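Local coordinates for protein putative cell surface hydrolase (Lactobacillus plantarum, PDB 3LP5) that is a putative cell-surface hydrolase of the alpha/beta-hydrolase superfamily, in a family of unknown function, whose substrate has not been established, at residues Leu226-Gln229 with Ala233-Met236; Ile205-Ala210 with Asn220-Ser225. All blocks are in the same frame, centred on the assembly; numbering follows the deposited sequence.

Overall arrangement
Contacts 1 and 2 share one helix, 217-231, which in this alpha/beta-hydrolase fold follows the strand 201-206 at the edge of the central sheet. Contact 2 packs the middle of the helix against the turn that leaves this strand, and is buried; contact 1 folds the chain back over the C-terminal end of the same helix, at the surface. Their centres lie about 13 Å apart. Two seams join them: Leu226 CD1 lies 3.6 Å from Val207 CG2, and Met236 CE comes within 3.9 Å of Ser225 O. The side chain of Glu234 also lies about 8 Å from a bound sodium ion, probably the one whose site includes Gly28, Thr31 and Lys33.

Contact 1 of 2, residues Leu226-Gln229 with Ala233-Met236; sequences LIRQ and AETM
Arg228 and Glu234 meet where the last long helix of the alpha/beta-hydrolase fold, 217-231, gives way to loop. Ala233, with positive phi (52°), turns the chain back, and Glu234 N donates a nearly straight bond of 2.9 Å to Arg228 O, engaging a carbonyl of the helix's final turns. The tight side lies around the Arg228 side chain, which bends at chi3 (61°) to bring its guanidinium beside the Glu234 carboxylate, the two planes 51° apart. Arg228 NH2 reaches Glu234 OE1 at 3.0 Å in a salt bridge, although the position of OE1 is less certain, and NE adds a weak bond to OE2. Met236 folds back, bent at chi2 and chi3, and sets its CE methyl over the centre of one guanidinium face, 4.0 Å above the plane. Replacing Arg228 by an alanine would probably leave the Glu234 carboxylate without this charged mate and the Met236 methyl without the flat surface beneath it. Farther along, Met236 CG packs at 3.7 Å against Gln229 CB, while the Gln229 amide has its polar partners outside the two segments, OE1 accepting from Asn244 ND2. The other side is looser: Ala233 is exposed, touching the helix mainly through its backbone, and a water links the two backbones, donating to Glu234 O and, at 2.7 Å, to Gln229 O.

Contact 2 of 2, residues Ile205-Ala210 with Asn220-Ser225; sequences ITVTGA and NKQIVS
A strand-to-helix connection of the alpha/beta-hydrolase fold is at work here, with Val207, just past the edge strand 201-206, set against Gln222 and Ile223 of helix 217-231. In this superfamily the loop between the last strand and the last helix commonly carries the catalytic histidine, so the contact probably frames that loop. Val207 points at the helix, and with CG1 anti to the backbone N (chi1 173°) it is this methyl that does the touching. CG1 lies 4.0 Å from Ile223 CG1, the two side chains crossing at about a right angle, and 3.7 Å from Gln222 NE2, the Val207 and Gln222 side chains running past each other in opposite directions. Ile223 reaches on to the far end of the turn, where its CD1 approaches Ala210 CB at 4.4 Å. Leu23 of helix 17-30 also touches Ile223, Ile171 of the neighbouring strand 167-172 touches both Val207 and Ala210, and these apolar residues are buried. The turn itself is a type II beta turn closed by Ala210 N on Val207 O at 3.1 Å; Gly209 takes a positive phi (89°) at which a CB would be jammed against the preceding carbonyl oxygen. Beside the apolar patch the joint becomes polar: the extended Gln222 side chain holds a water, which accepts from Gln222 NE2 at 2.7 Å and from Thr208 N at 2.9 Å.

Contact 1 of 2, residues Leu226-Gln229 with Ala233-Met236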
loop_
_atom_site.group_PDB
_atom_site.type_symbol
_atom_site.label_atom_id
_atom_site.label_comp_id
_atom_site.label_asym_id
_atom_site.label_seq_id
_atom_site.Cartn_x
_atom_site.Cartn_y
_atom_site.Cartn_z
ATOM N N LEU A 226 -8.194 -4.892 9.625
ATOM C CA LEU A 226 -6.816 -5.388 9.521
ATOM C C LEU A 226 -5.828 -4.259 9.477
ATOM O O LEU A 226 -4.684 -4.380 9.955
ATOM C CB LEU A 226 -6.657 -6.282 8.285
ATOM C CG LEU A 226 -7.465 -7.595 8.346
ATOM C CD1 LEU A 226 -7.457 -8.214 6.967
ATOM C CD2 LEU A 226 -6.918 -8.600 9.380
ATOM N N ILE A 227 -6.226 -3.180 8.813
ATOM C CA ILE A 227 -5.348 -2.029 8.714
ATOM C C ILE A 227 -5.139 -1.526 10.129
ATOM O O ILE A 227 -3.980 -1.332 10.571
ATOM C CB ILE A 227 -5.907 -0.884 7.833
ATOM C CG1 ILE A 227 -5.893 -1.243 6.350
ATOM C CG2 ILE A 227 -5.197 0.441 8.127
ATOM C CD1 ILE A 227 -6.787 -0.303 5.494
ATOM N N ARG A 228 -6.233 -1.386 10.857
ATOM C CA ARG A 228 -6.124 -0.980 12.297
ATOM C C ARG A 228 -5.242 -1.914 13.170
ATOM O O ARG A 228 -4.351 -1.457 13.881
ATOM C CB ARG A 228 -7.495 -0.820 12.897
ATOM C CG ARG A 228 -8.204 0.402 12.359
ATOM C CD ARG A 228 -9.626 0.488 12.930
ATOM N NE ARG A 228 -9.583 0.598 14.396
ATOM C CZ ARG A 228 -10.546 0.199 15.212
ATOM N NH1 ARG A 228 -11.669 -0.317 14.735
ATOM N NH2 ARG A 228 -10.413 0.387 16.521
ATOM N N GLN A 229 -5.485 -3.219 13.118
ATOM C CA GLN A 229 -4.740 -4.183 13.882
ATOM C C GLN A 229 -3.251 -4.304 13.484
ATOM O O GLN A 229 -2.407 -4.409 14.350
ATOM C CB GLN A 229 -5.408 -5.554 13.784
ATOM C CG GLN A 229 -4.621 -6.689 14.461
ATOM C CD GLN A 229 -5.495 -7.852 14.795
ATOM O OE1 GLN A 229 -6.733 -7.726 14.829
ATOM N NE2 GLN A 229 -4.890 -8.986 15.049
ATOM N N ALA A 233 -1.274 -0.903 14.261
ATOM C CA ALA A 233 -0.959 -1.571 15.533
ATOM C C ALA A 233 -1.798 -1.050 16.720
ATOM O O ALA A 233 -1.318 -0.851 17.821
ATOM C CB ALA A 233 0.563 -1.532 15.830
ATOM N N GLU A 234 -3.085 -0.860 16.476
ATOM C CA GLU A 234 -4.007 -0.385 17.486
ATOM C C GLU A 234 -4.406 -1.572 18.361
ATOM O O GLU A 234 -4.463 -2.698 17.883
ATOM C CB GLU A 234 -5.236 0.111 16.754
ATOM C CG GLU A 234 -5.976 1.141 17.448
ATOM C CD GLU A 234 -7.012 1.801 16.535
ATOM O OE1 GLU A 234 -8.087 2.181 17.041
ATOM O OE2 GLU A 234 -6.752 1.932 15.327
ATOM N N THR A 235 -4.667 -1.348 19.644
ATOM C CA THR A 235 -5.118 -2.445 20.493
ATOM C C THR A 235 -6.605 -2.741 20.131
ATOM O O THR A 235 -7.402 -1.821 20.053
ATOM C CB THR A 235 -4.888 -2.102 21.981
ATOM O OG1 THR A 235 -5.332 -0.767 22.178
ATOM C CG2 THR A 235 -3.389 -2.116 22.336
ATOM N N MET A 236 -6.948 -4.003 19.811
ATOM C CA MET A 236 -8.291 -4.338 19.243
ATOM C C MET A 236 -9.046 -5.152 20.309
ATOM O O MET A 236 -8.386 -5.714 21.187
ATOM C CB MET A 236 -8.154 -5.192 17.973
ATOM C CG MET A 236 -7.266 -4.571 16.846
ATOM S SD MET A 236 -7.875 -3.028 16.191
ATOM C CE MET A 236 -9.349 -3.623 15.352
HETATM O O HOH W 1 -2.780 -4.385 16.997
#

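Contact 2 of 2, residues Ile205-Ala210 with Asn220-Ser225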
loop_
_atom_site.group_PDB
_atom_site.type_symbol
_atom_site.label_atom_id
_atom_site.label_comp_id
_atom_site.label_asym_id
_atom_site.label_seq_id
_atom_site.Cartn_x
_atom_site.Cartn_y
_atom_site.Cartn_z
ATOM N N ILE A 205 -2.351 -12.531 4.215
ATOM C CA ILE A 205 -3.667 -12.511 4.878
ATOM C C ILE A 205 -4.683 -12.665 3.780
ATOM O O ILE A 205 -4.569 -12.003 2.762
ATOM C CB ILE A 205 -3.927 -11.164 5.661
ATOM C CG1 ILE A 205 -2.887 -10.954 6.750
ATOM C CG2 ILE A 205 -5.380 -11.123 6.281
ATOM C CD1 ILE A 205 -2.741 -9.518 7.292
ATOM N N THR A 206 -5.704 -13.516 3.991
ATOM C CA THR A 206 -6.773 -13.649 3.030
ATOM C C THR A 206 -7.996 -12.844 3.437
ATOM O O THR A 206 -8.446 -12.888 4.581
ATOM C CB THR A 206 -7.194 -15.141 2.815
ATOM O OG1 THR A 206 -6.025 -15.914 2.585
ATOM C CG2 THR A 206 -8.068 -15.281 1.601
ATOM N N VAL A 207 -8.542 -12.118 2.469
ATOM C CA VAL A 207 -9.853 -11.503 2.583
ATOM C C VAL A 207 -10.589 -11.866 1.306
ATOM O O VAL A 207 -10.170 -11.471 0.199
ATOM C CB VAL A 207 -9.748 -9.939 2.720
ATOM C CG1 VAL A 207 -11.116 -9.270 2.656
ATOM C CG2 VAL A 207 -9.075 -9.600 4.019
ATOM N N THR A 208 -11.736 -12.545 1.453
ATOM C CA THR A 208 -12.370 -13.055 0.254
ATOM C C THR A 208 -12.979 -11.892 -0.497
ATOM O O THR A 208 -13.544 -11.018 0.123
ATOM C CB THR A 208 -13.385 -14.175 0.547
ATOM O OG1 THR A 208 -14.538 -13.601 1.171
ATOM C CG2 THR A 208 -12.773 -15.229 1.469
ATOM N N GLY A 209 -12.781 -11.831 -1.817
ATOM C CA GLY A 209 -13.248 -10.708 -2.599
ATOM C C GLY A 209 -12.288 -9.545 -2.741
ATOM O O GLY A 209 -12.552 -8.623 -3.532
ATOM N N ALA A 210 -11.164 -9.565 -2.016
ATOM C CA ALA A 210 -10.233 -8.414 -2.017
ATOM C C ALA A 210 -9.595 -8.191 -3.380
ATOM O O ALA A 210 -9.152 -7.080 -3.663
ATOM C CB ALA A 210 -9.142 -8.500 -0.910
ATOM N N ASN A 220 -14.848 -4.479 2.948
ATOM C CA ASN A 220 -14.207 -3.246 3.458
ATOM C C ASN A 220 -14.094 -3.206 4.996
ATOM O O ASN A 220 -13.109 -2.728 5.545
ATOM C CB ASN A 220 -14.945 -2.003 2.927
ATOM C CG ASN A 220 -14.841 -1.874 1.387
ATOM O OD1 ASN A 220 -14.017 -2.538 0.761
ATOM N ND2 ASN A 220 -15.701 -1.041 0.784
ATOM N N LYS A 221 -15.109 -3.688 5.693
ATOM C CA LYS A 221 -15.017 -3.758 7.171
ATOM C C LYS A 221 -13.853 -4.614 7.669
ATOM O O LYS A 221 -13.178 -4.213 8.589
ATOM C CB LYS A 221 -16.318 -4.267 7.810
ATOM C CG LYS A 221 -17.476 -3.233 7.686
ATOM C CD LYS A 221 -18.582 -3.478 8.777
ATOM C CE LYS A 221 -19.558 -4.602 8.426
ATOM N NZ LYS A 221 -20.088 -5.350 9.638
ATOM N N GLN A 222 -13.655 -5.778 7.063
ATOM C CA GLN A 222 -12.530 -6.675 7.380
ATOM C C GLN A 222 -11.206 -6.004 7.057
ATOM O O GLN A 222 -10.281 -6.085 7.853
ATOM C CB GLN A 222 -12.607 -7.964 6.557
ATOM C CG GLN A 222 -13.752 -8.843 6.991
ATOM C CD GLN A 222 -13.959 -10.143 6.165
ATOM O OE1 GLN A 222 -15.043 -10.698 6.197
ATOM N NE2 GLN A 222 -12.940 -10.653 5.527
ATOM N N ILE A 223 -11.121 -5.356 5.904
ATOM C CA ILE A 223 -9.908 -4.707 5.508
ATOM C C ILE A 223 -9.563 -3.569 6.480
ATOM O O ILE A 223 -8.405 -3.466 6.926
ATOM C CB ILE A 223 -9.964 -4.210 4.064
ATOM C CG1 ILE A 223 -9.957 -5.436 3.144
ATOM C CG2 ILE A 223 -8.732 -3.304 3.752
ATOM C CD1 ILE A 223 -10.091 -5.105 1.685
ATOM N N VAL A 224 -10.541 -2.728 6.822
ATOM C CA VAL A 224 -10.310 -1.608 7.802
ATOM C C VAL A 224 -9.925 -2.218 9.154
ATOM O O VAL A 224 -9.025 -1.705 9.817
ATOM C CB VAL A 224 -11.581 -0.722 7.941
ATOM C CG1 VAL A 224 -11.523 0.232 9.178
ATOM C CG2 VAL A 224 -11.722 0.096 6.654
ATOM N N SER A 225 -10.532 -3.363 9.519
ATOM C CA SER A 225 -10.194 -3.977 10.778
ATOM C C SER A 225 -8.675 -4.392 10.754
ATOM O O SER A 225 -7.970 -4.201 11.721
ATOM C CB SER A 225 -11.054 -5.202 11.044
ATOM O OG SER A 225 -10.701 -5.790 12.300
HETATM O O HOH W 2 -12.466 -12.913 4.204
#